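Local coordinates for protein CdiI toxin (Salmonella enterica subsp. enterica serovar Rubislaw str. ATCC 10717, PDB 4ZQU) that serves as the immunity protein of a contact-dependent growth inhibition system, neutralizing the toxic activity of its cognate CdiA toxin, at residues B[95-98]-B[99-103]. Numbering follows the deposited sequence.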
loop_
_atom_site.group_PDB
_atom_site.type_symbol
_atom_site.label_atom_id
_atom_site.label_comp_id
_atom_site.label_asym_id
_atom_site.label_seq_id
_atom_site.Cartn_x
_atom_site.Cartn_y
_atom_site.Cartn_z
ATOM N N ASP B 95 -5.374 -14.333 1.375
ATOM C CA ASP B 95 -6.479 -15.191 0.961
ATOM C C ASP B 95 -6.934 -16.090 2.103
ATOM O O ASP B 95 -8.118 -16.411 2.217
ATOM C CB ASP B 95 -6.080 -16.036 -0.251
ATOM C CG ASP B 95 -5.900 -15.204 -1.508
ATOM O OD1 ASP B 95 -6.534 -14.132 -1.614
ATOM O OD2 ASP B 95 -5.130 -15.627 -2.395
ATOM N N GLU B 96 -5.992 -16.494 2.948
ATOM C CA GLU B 96 -6.320 -17.271 4.137
ATOM C C GLU B 96 -6.971 -16.391 5.194
ATOM O O GLU B 96 -7.873 -16.824 5.911
ATOM C CB GLU B 96 -5.073 -17.947 4.703
ATOM C CG GLU B 96 -4.593 -19.111 3.866
ATOM C CD GLU B 96 -5.672 -20.158 3.673
ATOM O OE1 GLU B 96 -6.461 -20.386 4.617
ATOM O OE2 GLU B 96 -5.736 -20.748 2.574
ATOM N N TRP B 97 -6.505 -15.152 5.285
ATOM C CA TRP B 97 -7.098 -14.181 6.189
ATOM C C TRP B 97 -8.554 -13.944 5.812
ATOM O O TRP B 97 -9.430 -13.897 6.676
ATOM C CB TRP B 97 -6.314 -12.869 6.150
ATOM C CG TRP B 97 -6.883 -11.802 7.023
ATOM C CD1 TRP B 97 -6.585 -11.571 8.333
ATOM C CD2 TRP B 97 -7.847 -10.811 6.648
ATOM N NE1 TRP B 97 -7.306 -10.497 8.799
ATOM C CE2 TRP B 97 -8.088 -10.014 7.784
ATOM C CE3 TRP B 97 -8.531 -10.521 5.462
ATOM C CZ2 TRP B 97 -8.984 -8.944 7.769
ATOM C CZ3 TRP B 97 -9.422 -9.459 5.450
ATOM C CH2 TRP B 97 -9.639 -8.684 6.595
ATOM N N VAL B 98 -8.800 -13.810 4.512
ATOM C CA VAL B 98 -10.144 -13.598 3.991
ATOM C C VAL B 98 -11.015 -14.829 4.206
ATOM O O VAL B 98 -12.154 -14.719 4.661
ATOM C CB VAL B 98 -10.121 -13.257 2.486
ATOM C CG1 VAL B 98 -11.534 -13.243 1.919
ATOM C CG2 VAL B 98 -9.434 -11.923 2.249
ATOM N N LYS B 99 -10.469 -15.999 3.882
ATOM C CA LYS B 99 -11.215 -17.249 3.968
ATOM C C LYS B 99 -11.666 -17.546 5.395
ATOM O O LYS B 99 -12.803 -17.958 5.613
ATOM C CB LYS B 99 -10.375 -18.412 3.432
ATOM C CG LYS B 99 -11.108 -19.748 3.412
ATOM C CD LYS B 99 -10.173 -20.900 3.071
ATOM C CE LYS B 99 -9.556 -20.724 1.695
ATOM N NZ LYS B 99 -8.533 -21.766 1.402
ATOM N N LYS B 100 -10.777 -17.327 6.360
ATOM C CA LYS B 100 -11.092 -17.584 7.764
ATOM C C LYS B 100 -12.265 -16.742 8.264
ATOM O O LYS B 100 -13.018 -17.173 9.134
ATOM C CB LYS B 100 -9.868 -17.330 8.648
ATOM C CG LYS B 100 -8.862 -18.465 8.658
ATOM C CD LYS B 100 -7.863 -18.307 9.794
ATOM C CE LYS B 100 -6.906 -19.489 9.859
ATOM N NZ LYS B 100 -6.105 -19.626 8.610
ATOM N N LEU B 101 -12.416 -15.543 7.712
ATOM C CA LEU B 101 -13.484 -14.642 8.127
ATOM C C LEU B 101 -14.824 -15.032 7.504
ATOM O O LEU B 101 -15.869 -14.939 8.151
ATOM C CB LEU B 101 -13.134 -13.198 7.762
ATOM C CG LEU B 101 -11.937 -12.572 8.487
ATOM C CD1 LEU B 101 -11.731 -11.147 8.009
ATOM C CD2 LEU B 101 -12.117 -12.608 9.999
ATOM N N MET B 102 -14.793 -15.466 6.248
ATOM C CA MET B 102 -16.009 -15.901 5.569
ATOM C C MET B 102 -16.550 -17.177 6.196
ATOM O O MET B 102 -17.757 -17.340 6.338
ATOM C CB MET B 102 -15.754 -16.119 4.077
ATOM C CG MET B 102 -15.674 -14.838 3.266
ATOM S SD MET B 102 -15.596 -15.158 1.494
ATOM C CE MET B 102 -14.065 -16.077 1.382
ATOM N N VAL B 103 -15.648 -18.077 6.571
ATOM C CA VAL B 103 -16.039 -19.343 7.179
ATOM C C VAL B 103 -16.549 -19.130 8.601
ATOM O O VAL B 103 -17.545 -19.726 9.013
ATOM C CB VAL B 103 -14.866 -20.343 7.194
ATOM C CG1 VAL B 103 -15.251 -21.607 7.944
ATOM C CG2 VAL B 103 -14.441 -20.676 5.773
HETATM O O HOH W 1 -6.815 -19.486 0.646
#
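E96 OE2 is gripped twice: it accepts from K99 NZ at 3.2 Å in a salt bridge, and water 1 donates to it at 2.5 Å. The same water accepts from K99 NZ at 3.0 Å, so it bridges the two charged groups alongside their direct contact. The ammonium comes to the syn side of the carboxylate, 26° out of its plane. The two side chains run alongside each other, K99 extended until it bends at chi3 (-61°), a turn that helps bring NZ to the carboxylate. The far oxygen, E96 OE1, stays 4.1 Å from K100 NZ, beyond salt-bridge range, though the opposite charges probably still attract. Beneath this i to i+3 pair runs the regular i to i+4 bonding of helix 87-105, as in M102 N to V98 O, 3.2 Å. This helix is amphipathic here: E96, K99 and K100 carry its charged side, while W97 and L101 meet strand 30-41 of the antiparallel sheet and V98 and M102 pack on helix 110-115. L101 CD1 makes a CH-pi contact over the indole face, 3.6 Å from the centroid of the W97 six-membered ring and 15° off its normal. The hydrogen bond from W97 NE1 to D22 OD1 probably restrains the ring's rotation further. One turn along from V98, M102 runs beside it in the same direction, and a bend at its last torsion turns the methyl CE back to within 3.8 Å of V98 CG1.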